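Local coordinates for protein alpha-fucosidase GH29 (Fusarium graminearum, PDB 4PSR) that hydrolyses alpha-L-fucosidic bonds as a glycoside hydrolase of family GH29, probably including the alpha-1,6-linked fucose on the innermost N-acetylglucosamine of glycoproteins, at residues Gly30-Trp35 and Asn338-Ile343; Ala120-Glu125 and Leu166-His171; Trp287-Pro292 and Thr302-Ser307. One frame throughout, in Å; residues are numbered along the deposited sequence.

Contact 1 (Gly30-Trp35 and Asn338-Ile343). With FUL (beta-L-fucopyranose), chain M.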
loop_
_atom_site.group_PDB
_atom_site.type_symbol
_atom_site.label_atom_id
_atom_site.label_comp_id
_atom_site.label_asym_id
_atom_site.label_seq_id
_atom_site.Cartn_x
_atom_site.Cartn_y
_atom_site.Cartn_z
ATOM N N GLY A 30 -5.168 -2.133 -5.457
ATOM C CA GLY A 30 -5.181 -1.087 -6.459
ATOM C C GLY A 30 -3.974 -1.154 -7.374
ATOM O O GLY A 30 -3.022 -1.906 -7.115
ATOM N N VAL A 31 -4.013 -0.394 -8.461
ATOM C CA VAL A 31 -2.926 -0.341 -9.421
ATOM C C VAL A 31 -2.610 1.100 -9.810
ATOM O O VAL A 31 -3.488 1.897 -10.105
ATOM C CB VAL A 31 -3.261 -1.169 -10.703
ATOM C CG1 VAL A 31 -2.203 -0.965 -11.779
ATOM C CG2 VAL A 31 -3.398 -2.644 -10.360
ATOM N N TYR A 32 -1.325 1.425 -9.863
ATOM C CA TYR A 32 -0.870 2.697 -10.397
ATOM C C TYR A 32 0.335 2.492 -11.299
ATOM O O TYR A 32 0.794 1.371 -11.472
ATOM C CB TYR A 32 -0.630 3.778 -9.318
ATOM C CG TYR A 32 0.596 3.723 -8.399
ATOM C CD1 TYR A 32 1.148 4.909 -7.941
ATOM C CD2 TYR A 32 1.126 2.538 -7.936
ATOM C CE1 TYR A 32 2.206 4.919 -7.085
ATOM C CE2 TYR A 32 2.206 2.532 -7.063
ATOM C CZ TYR A 32 2.728 3.719 -6.632
ATOM O OH TYR A 32 3.795 3.681 -5.728
ATOM N N TRP A 33 0.797 3.568 -11.924
ATOM C CA TRP A 33 1.850 3.446 -12.914
ATOM C C TRP A 33 2.804 4.632 -12.890
ATOM O O TRP A 33 2.394 5.779 -12.994
ATOM C CB TRP A 33 1.274 3.233 -14.341
ATOM C CG TRP A 33 0.084 4.057 -14.683
ATOM C CD1 TRP A 33 0.053 5.250 -15.337
ATOM C CD2 TRP A 33 -1.275 3.693 -14.458
ATOM N NE1 TRP A 33 -1.252 5.680 -15.506
ATOM C CE2 TRP A 33 -2.080 4.740 -14.954
ATOM C CE3 TRP A 33 -1.887 2.615 -13.826
ATOM C CZ2 TRP A 33 -3.461 4.714 -14.861
ATOM C CZ3 TRP A 33 -3.273 2.598 -13.736
ATOM C CH2 TRP A 33 -4.035 3.641 -14.239
ATOM N N HIS A 34 4.082 4.294 -12.790
ATOM C CA HIS A 34 5.159 5.265 -12.938
ATOM C C HIS A 34 5.495 5.400 -14.422
ATOM O O HIS A 34 6.382 4.722 -14.930
ATOM C CB HIS A 34 6.412 4.816 -12.167
ATOM C CG HIS A 34 6.346 5.018 -10.681
ATOM N ND1 HIS A 34 5.472 4.348 -9.851
ATOM C CD2 HIS A 34 7.101 5.801 -9.870
ATOM C CE1 HIS A 34 5.683 4.726 -8.597
ATOM N NE2 HIS A 34 6.669 5.601 -8.585
ATOM N N TRP A 35 4.815 6.326 -15.078
ATOM C CA TRP A 35 5.002 6.561 -16.501
ATOM C C TRP A 35 5.059 8.040 -16.718
ATOM O O TRP A 35 4.153 8.764 -16.321
ATOM C CB TRP A 35 3.836 5.969 -17.286
ATOM C CG TRP A 35 3.942 6.115 -18.780
ATOM C CD1 TRP A 35 4.911 5.620 -19.594
ATOM C CD2 TRP A 35 3.030 6.819 -19.615
ATOM N NE1 TRP A 35 4.650 5.974 -20.891
ATOM C CE2 TRP A 35 3.492 6.707 -20.928
ATOM C CE3 TRP A 35 1.856 7.538 -19.368
ATOM C CZ2 TRP A 35 2.813 7.268 -22.014
ATOM C CZ3 TRP A 35 1.170 8.090 -20.447
ATOM C CH2 TRP A 35 1.657 7.955 -21.749
ATOM N N ASN A 338 -3.857 -2.494 2.639
ATOM C CA ASN A 338 -4.048 -2.625 1.187
ATOM C C ASN A 338 -2.697 -2.715 0.472
ATOM O O ASN A 338 -1.683 -2.232 0.993
ATOM C CB ASN A 338 -4.786 -1.418 0.588
ATOM C CG ASN A 338 -6.246 -1.350 0.958
ATOM O OD1 ASN A 338 -6.842 -2.291 1.447
ATOM N ND2 ASN A 338 -6.839 -0.188 0.726
ATOM N N MET A 339 -2.700 -3.256 -0.742
ATOM C CA MET A 339 -1.524 -3.279 -1.613
ATOM C C MET A 339 -1.825 -2.515 -2.876
ATOM O O MET A 339 -2.783 -2.838 -3.605
ATOM C CB MET A 339 -1.118 -4.714 -1.971
ATOM C CG MET A 339 0.259 -4.773 -2.650
ATOM S SD MET A 339 0.840 -6.428 -3.005
ATOM C CE MET A 339 -0.078 -6.634 -4.475
ATOM N N LEU A 340 -0.991 -1.525 -3.166
ATOM C CA LEU A 340 -1.077 -0.742 -4.402
ATOM C C LEU A 340 0.061 -1.186 -5.305
ATOM O O LEU A 340 1.254 -0.959 -5.006
ATOM C CB LEU A 340 -0.963 0.765 -4.081
ATOM C CG LEU A 340 -0.867 1.714 -5.279
ATOM C CD1 LEU A 340 -2.045 1.553 -6.238
ATOM C CD2 LEU A 340 -0.723 3.175 -4.789
ATOM N N LEU A 341 -0.301 -1.858 -6.407
ATOM C CA LEU A 341 0.658 -2.436 -7.338
ATOM C C LEU A 341 1.010 -1.513 -8.481
ATOM O O LEU A 341 0.146 -1.014 -9.211
ATOM C CB LEU A 341 0.106 -3.755 -7.896
ATOM C CG LEU A 341 0.974 -4.488 -8.910
ATOM C CD1 LEU A 341 2.291 -4.962 -8.314
ATOM C CD2 LEU A 341 0.186 -5.646 -9.517
ATOM N N ASN A 342 2.311 -1.308 -8.664
ATOM C CA ASN A 342 2.821 -0.478 -9.753
ATOM C C ASN A 342 3.105 -1.269 -11.013
ATOM O O ASN A 342 3.713 -2.360 -10.934
ATOM C CB ASN A 342 4.097 0.264 -9.328
ATOM C CG ASN A 342 4.732 0.997 -10.459
ATOM O OD1 ASN A 342 4.267 2.057 -10.837
ATOM N ND2 ASN A 342 5.795 0.446 -11.008
ATOM N N ILE A 343 2.667 -0.727 -12.155
ATOM C CA ILE A 343 3.007 -1.251 -13.484
ATOM C C ILE A 343 3.804 -0.201 -14.243
ATOM O O ILE A 343 3.838 0.988 -13.851
ATOM C CB ILE A 343 1.729 -1.730 -14.261
ATOM C CG1 ILE A 343 0.828 -0.551 -14.598
ATOM C CG2 ILE A 343 1.008 -2.780 -13.411
ATOM C CD1 ILE A 343 -0.450 -0.942 -15.405
HETATM C C1 FUL M . 10.062 6.311 -3.645
HETATM C C2 FUL M . 10.455 7.098 -4.878
HETATM O O2 FUL M . 11.704 7.787 -4.710
HETATM C C3 FUL M . 10.549 6.095 -5.998
HETATM O O3 FUL M . 10.989 6.753 -7.165
HETATM C C4 FUL M . 9.179 5.494 -6.181
HETATM O O4 FUL M . 8.271 6.507 -6.605
HETATM C C5 FUL M . 8.724 4.868 -4.868
HETATM C C6 FUL M . 7.320 4.306 -4.937
HETATM O O5 FUL M . 8.760 5.791 -3.783
HETATM O O1 FUL M . 10.043 7.186 -2.547
#
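H34 and N342 meet where the first strand of the barrel lies beside the last, and the histidine carries the contact on to a bound L-fucose. Its CB stands 3.7 Å from N342 OD1. CG, also close to that oxygen, is anti to the carbonyl carbon (chi1 -77°), and the ring beyond it has ND1 beside the amide and NE2 beside the sugar. ND1 donates to N342 OD1 at 2.8 Å, approaching from above the amide plane, 63° out of it. The ring and amide planes are nearly perpendicular, 85° apart. At the tip, NE2 forms a hydrogen bond of 2.7 Å with fucose O4, which lies in the ring plane at the edge; CD2 and CE1 flank this bond, both near O4. The same N342 OD1 also accepts a hydrogen bond from the backbone N of H34 at 3.0 Å, this time in the amide plane.

Behind this polar end, Y32 and L340 cross at about a right angle. L340 CD2 sits over the centre of the tyrosine ring, a CH-pi contact of 3.7 Å to the centroid, and L340 CG comes within 3.4 Å of Y32 CD2. On the other side of the sheet, V31 CG1 touches I343 CD1 at 4.0 Å, and the CB of W33 packs beside I343 CG1. Parallel backbone bonds, G30 N to M339 O, L341 N to G30 O, Y32 N to L341 O and I343 N to Y32 O, hold the two strands in register.

The chemistry illustrates second-shell positioning: the N342 amide, held through ND2 by W311 O, uses its one oxygen to grip both the main chain and the ring of H34. Ring rotation is thereby restrained, and NE2 is presented to the O4 hydroxyl of fucose.

Contact 2 (Ala120-Glu125 and Leu166-His171)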
loop_
_atom_site.group_PDB
_atom_site.type_symbol
_atom_site.label_atom_id
_atom_site.label_comp_id
_atom_site.label_asym_id
_atom_site.label_seq_id
_atom_site.Cartn_x
_atom_site.Cartn_y
_atom_site.Cartn_z
ATOM N N ALA A 120 -7.396 2.844 -8.975
ATOM C CA ALA A 120 -6.384 2.901 -9.995
ATOM C C ALA A 120 -6.092 4.329 -10.391
ATOM O O ALA A 120 -6.942 5.212 -10.221
ATOM C CB ALA A 120 -6.819 2.096 -11.237
ATOM N N GLY A 121 -4.900 4.551 -10.930
ATOM C CA GLY A 121 -4.603 5.842 -11.509
ATOM C C GLY A 121 -3.129 6.064 -11.723
ATOM O O GLY A 121 -2.304 5.211 -11.394
ATOM N N PRO A 122 -2.781 7.237 -12.260
ATOM C CA PRO A 122 -1.398 7.560 -12.615
ATOM C C PRO A 122 -0.586 8.159 -11.467
ATOM O O PRO A 122 -1.120 8.772 -10.548
ATOM C CB PRO A 122 -1.551 8.672 -13.647
ATOM C CG PRO A 122 -2.848 9.379 -13.205
ATOM C CD PRO A 122 -3.741 8.258 -12.737
ATOM N N VAL A 123 0.725 8.024 -11.587
ATOM C CA VAL A 123 1.627 9.022 -11.040
ATOM C C VAL A 123 1.363 10.294 -11.838
ATOM O O VAL A 123 1.563 10.331 -13.058
ATOM C CB VAL A 123 3.112 8.587 -11.160
ATOM C CG1 VAL A 123 4.042 9.743 -10.838
ATOM C CG2 VAL A 123 3.376 7.412 -10.243
ATOM N N ALA A 124 0.862 11.335 -11.175
ATOM C CA ALA A 124 0.541 12.593 -11.856
ATOM C C ALA A 124 1.756 13.511 -11.916
ATOM O O ALA A 124 1.883 14.313 -12.856
ATOM C CB ALA A 124 -0.611 13.304 -11.180
ATOM N N GLU A 125 2.629 13.431 -10.904
ATOM C CA GLU A 125 3.891 14.188 -10.922
ATOM C C GLU A 125 4.851 13.420 -10.024
ATOM O O GLU A 125 4.528 13.198 -8.852
ATOM C CB GLU A 125 3.717 15.609 -10.426
ATOM C CG GLU A 125 5.057 16.356 -10.438
ATOM C CD GLU A 125 4.974 17.838 -10.222
ATOM O OE1 GLU A 125 3.887 18.411 -10.264
ATOM O OE2 GLU A 125 6.062 18.437 -9.972
ATOM N N LEU A 166 -10.410 6.484 -8.011
ATOM C CA LEU A 166 -9.238 7.115 -8.603
ATOM C C LEU A 166 -8.185 7.441 -7.539
ATOM O O LEU A 166 -8.461 8.197 -6.580
ATOM C CB LEU A 166 -9.627 8.407 -9.322
ATOM C CG LEU A 166 -8.496 9.203 -9.978
ATOM C CD1 LEU A 166 -7.858 8.457 -11.110
ATOM C CD2 LEU A 166 -8.989 10.565 -10.450
ATOM N N VAL A 167 -6.985 6.891 -7.735
ATOM C CA VAL A 167 -5.805 7.307 -6.977
ATOM C C VAL A 167 -4.913 8.158 -7.872
ATOM O O VAL A 167 -4.725 7.859 -9.065
ATOM C CB VAL A 167 -5.013 6.106 -6.373
ATOM C CG1 VAL A 167 -4.604 5.084 -7.431
ATOM C CG2 VAL A 167 -3.793 6.583 -5.590
ATOM N N ILE A 168 -4.356 9.210 -7.275
ATOM C CA ILE A 168 -3.346 10.043 -7.931
ATOM C C ILE A 168 -2.108 10.070 -7.041
ATOM O O ILE A 168 -2.229 10.394 -5.848
ATOM C CB ILE A 168 -3.846 11.488 -8.176
ATOM C CG1 ILE A 168 -5.060 11.507 -9.130
ATOM C CG2 ILE A 168 -2.709 12.381 -8.696
ATOM C CD1 ILE A 168 -4.749 11.188 -10.585
ATOM N N ALA A 169 -0.953 9.731 -7.598
ATOM C CA ALA A 169 0.326 9.790 -6.866
ATOM C C ALA A 169 1.091 11.050 -7.201
ATOM O O ALA A 169 1.248 11.452 -8.370
ATOM C CB ALA A 169 1.170 8.537 -7.135
ATOM N N MET A 170 1.578 11.684 -6.127
ATOM C CA MET A 170 2.271 12.960 -6.168
ATOM C C MET A 170 3.579 12.839 -5.399
ATOM O O MET A 170 3.566 12.462 -4.226
ATOM C CB MET A 170 1.405 14.037 -5.545
ATOM C CG MET A 170 0.093 14.288 -6.266
ATOM S SD MET A 170 0.295 15.103 -7.862
ATOM C CE MET A 170 0.630 16.786 -7.291
ATOM N N HIS A 171 4.694 13.147 -6.055
ATOM C CA HIS A 171 6.012 13.003 -5.440
ATOM C C HIS A 171 6.807 14.332 -5.545
ATOM O O HIS A 171 8.033 14.333 -5.681
ATOM C CB HIS A 171 6.852 11.853 -6.072
ATOM C CG HIS A 171 6.106 10.593 -6.442
ATOM N ND1 HIS A 171 6.565 9.341 -6.096
ATOM C CD2 HIS A 171 4.987 10.387 -7.190
ATOM C CE1 HIS A 171 5.767 8.416 -6.619
ATOM N NE2 HIS A 171 4.805 9.026 -7.288
#
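P122 and I168 cross obliquely on the helix-facing side of two neighbouring parallel strands, with P122 CG 3.7 Å from I168 CD1. The other branch of the isoleucine serves a different partner: CG2, anti to the backbone N, presses on A124 CB at 3.4 Å, a tight carbon pair. M170 reaches the same alanine with its sulfur: the bend at chi2 (-71°) turns SD back, to 3.9 Å from A124 CB. I168 and A124 also pack against V152 of helix 151-161.

Towards the barrel interior, V123 and H171 stand at about a right angle. Both valine methyls, CG1 and CG2, are 3.7 Å from H171 NE2, and CG2 also touches A169 CB. The imidazole edge meets the backbone as well, with CD2 3.3 Å from E125 O near the ring plane, while ND1 is hydrogen-bonded to D226.

The backbone bonds are interrupted between A120 and P122. V167 N donates to A120 O, and A169 N then donates to P122 O. V167 O, buried and without a polar hydrogen-bond partner, faces the proline N, which has no hydrogen, and rests 3.2 Å from G121 CA in a CA-H...O contact. Further on, A124 N binds A169 O at 2.8 Å, and a beta bulge shifts the register by one residue, leaving E125 O to accept a bond from H171 N.

Strand, helix 151-161 and parallel strand form one beta-alpha-beta unit of the TIM barrel. As is usual in that fold, the C-terminal ends of the strands face the active site: the residue just past the end of strand 165-170, H171, reaches it, its side chain bordering the bound fucose.

Contact 3 (Trp287-Pro292 and Thr302-Ser307)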
loop_
_atom_site.group_PDB
_atom_site.type_symbol
_atom_site.label_atom_id
_atom_site.label_comp_id
_atom_site.label_asym_id
_atom_site.label_seq_id
_atom_site.Cartn_x
_atom_site.Cartn_y
_atom_site.Cartn_z
ATOM N N TRP A 287 3.669 1.943 3.902
ATOM C CA TRP A 287 4.899 1.262 4.259
ATOM C C TRP A 287 5.780 0.983 3.083
ATOM O O TRP A 287 5.299 0.808 1.954
ATOM C CB TRP A 287 4.557 -0.069 4.923
ATOM C CG TRP A 287 4.172 0.086 6.354
ATOM C CD1 TRP A 287 3.064 0.694 6.837
ATOM C CD2 TRP A 287 4.912 -0.357 7.492
ATOM N NE1 TRP A 287 3.053 0.656 8.209
ATOM C CE2 TRP A 287 4.186 0.019 8.634
ATOM C CE3 TRP A 287 6.123 -1.039 7.657
ATOM C CZ2 TRP A 287 4.625 -0.269 9.933
ATOM C CZ3 TRP A 287 6.565 -1.302 8.949
ATOM C CH2 TRP A 287 5.814 -0.935 10.061
ATOM N N GLU A 288 7.080 0.876 3.371
ATOM C CA GLU A 288 8.080 0.507 2.376
ATOM C C GLU A 288 7.742 -0.833 1.738
ATOM O O GLU A 288 7.084 -1.664 2.334
ATOM C CB GLU A 288 9.463 0.426 3.041
ATOM C CG GLU A 288 9.591 -0.657 4.094
ATOM C CD GLU A 288 10.722 -0.384 5.078
ATOM O OE1 GLU A 288 11.770 0.152 4.654
ATOM O OE2 GLU A 288 10.551 -0.694 6.278
ATOM N N ARG A 289 8.260 -1.059 0.534
ATOM C CA ARG A 289 7.961 -2.280 -0.212
ATOM C C ARG A 289 8.186 -3.559 0.608
ATOM O O ARG A 289 9.193 -3.716 1.299
ATOM C CB ARG A 289 8.786 -2.291 -1.491
ATOM C CG ARG A 289 8.317 -3.280 -2.523
ATOM C CD ARG A 289 9.172 -3.124 -3.736
ATOM N NE ARG A 289 8.825 -4.096 -4.752
ATOM C CZ ARG A 289 9.399 -4.121 -5.946
ATOM N NH1 ARG A 289 10.327 -3.213 -6.230
ATOM N NH2 ARG A 289 9.028 -5.030 -6.836
ATOM N N GLY A 290 7.224 -4.471 0.540
ATOM C CA GLY A 290 7.237 -5.655 1.386
ATOM C C GLY A 290 6.257 -5.518 2.533
ATOM O O GLY A 290 5.748 -6.525 3.034
ATOM N N GLY A 291 6.010 -4.276 2.971
ATOM C CA GLY A 291 5.161 -4.012 4.123
ATOM C C GLY A 291 5.749 -4.416 5.470
ATOM O O GLY A 291 6.903 -4.844 5.551
ATOM N N PRO A 292 4.957 -4.325 6.531
ATOM C CA PRO A 292 5.403 -4.701 7.878
ATOM C C PRO A 292 5.544 -6.220 8.055
ATOM O O PRO A 292 4.889 -7.004 7.375
ATOM C CB PRO A 292 4.276 -4.167 8.770
ATOM C CG PRO A 292 3.052 -4.293 7.885
ATOM C CD PRO A 292 3.540 -3.906 6.526
ATOM N N THR A 302 0.663 -0.358 1.465
ATOM C CA THR A 302 2.024 -0.455 0.981
ATOM C C THR A 302 1.967 -0.475 -0.547
ATOM O O THR A 302 0.920 -0.780 -1.145
ATOM C CB THR A 302 2.750 -1.652 1.588
ATOM O OG1 THR A 302 4.128 -1.655 1.201
ATOM C CG2 THR A 302 2.130 -2.948 1.123
ATOM N N ASP A 303 3.085 -0.160 -1.174
ATOM C CA ASP A 303 3.202 -0.226 -2.637
ATOM C C ASP A 303 4.120 -1.374 -3.063
ATOM O O ASP A 303 5.107 -1.668 -2.385
ATOM C CB ASP A 303 3.762 1.076 -3.213
ATOM C CG ASP A 303 3.204 2.277 -2.531
ATOM O OD1 ASP A 303 1.976 2.475 -2.586
ATOM O OD2 ASP A 303 4.010 3.010 -1.890
ATOM N N ASP A 304 3.818 -2.025 -4.179
ATOM C CA ASP A 304 4.682 -3.061 -4.720
ATOM C C ASP A 304 4.777 -2.846 -6.227
ATOM O O ASP A 304 4.204 -1.899 -6.742
ATOM C CB ASP A 304 4.151 -4.449 -4.405
ATOM C CG ASP A 304 5.269 -5.431 -4.089
ATOM O OD1 ASP A 304 6.258 -5.500 -4.863
ATOM O OD2 ASP A 304 5.163 -6.120 -3.058
ATOM N N ALA A 305 5.494 -3.719 -6.934
ATOM C CA ALA A 305 5.713 -3.523 -8.364
ATOM C C ALA A 305 5.931 -4.857 -9.044
ATOM O O ALA A 305 6.480 -5.767 -8.430
ATOM C CB ALA A 305 6.912 -2.608 -8.565
ATOM N N ILE A 306 5.457 -5.008 -10.282
ATOM C CA ILE A 306 5.731 -6.218 -11.036
ATOM C C ILE A 306 7.254 -6.277 -11.330
ATOM O O ILE A 306 7.774 -7.329 -11.486
ATOM C CB ILE A 306 4.832 -6.345 -12.336
ATOM C CG1 ILE A 306 3.344 -6.262 -11.967
ATOM C CG2 ILE A 306 5.114 -7.637 -13.065
ATOM C CD1 ILE A 306 2.423 -6.257 -13.183
ATOM N N SER A 307 7.766 -5.133 -11.698
ATOM C CA SER A 307 9.138 -5.054 -12.088
ATOM C C SER A 307 10.039 -5.499 -10.956
ATOM O O SER A 307 9.789 -5.210 -9.794
ATOM C CB SER A 307 9.446 -3.625 -12.445
ATOM O OG SER A 307 10.824 -3.489 -12.565
HETATM O O HOH W 1 6.022 1.744 -0.543
HETATM O O HOH W 2 7.591 -7.199 -6.072
HETATM O O HOH W 3 5.121 -3.511 -0.472
#
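A type II beta turn, E288 to G291, follows the sixth strand of the TIM barrel and is tied to the seventh, 300-305, chiefly through R289 and D304. R289 CG is anti to the backbone N (chi1 -164°), and the chain continues extended to NE, running beside the strand. NE makes a salt bridge with D304 OD1 at 2.9 Å, reaching it from above the carboxylate plane, 50° out of it; the two flat groups are almost perpendicular, 86° apart. That oxygen is gripped a second time, by A305 N on its anti lone pair at 2.8 Å, which holds this oxygen at the guanidinium edge. A305 CB lies over one face of the guanidinium, toward its rim. Also at the edge, NH2 donates to S307 O at 3.1 Å, in the guanidinium plane and nearly along the C=O axis, and a water links NH2 with A305 O.

At the start of the turn, T302 OG1 donates to W287 O at 2.8 Å from above the carbonyl plane. W287 O takes a further bond from a water that also serves D303 OD2, while D303 OD1 is held by W224. Another water joins T302 OG1 to D303 O.

The strand itself is flanked on its other edge by 337-343, which bonds to the backbones of T302 and D304. Helix 322-334 sends R332 to D304 OD2 in a long, weak ion pair, and on the loop side W311, a neighbour of the bound fucose, forms a cation-pi contact with R289.

Starting from the N terminus, the chain lays down 30-35 and does not pair it with 338-343 until some 300 residues later, so contact 1 closes the widest loop and, with it, the barrel, first strand against eighth. Contacts 2 and 3 both nest inside that loop, in series and without crossing: 120-125 meets 166-171 over one helical crossover, and afterwards 287-292 meets 302-307 over a short loop. Contact 1 touches both. Strand 30-33 neighbours 120-125, with V31 O near G121 N, and 338-343 neighbours 302-305, with L340 N near T302 O. Contacts 2 and 3 do not touch, their centres lying about 16 Å apart, yet both reach the same closed sheet.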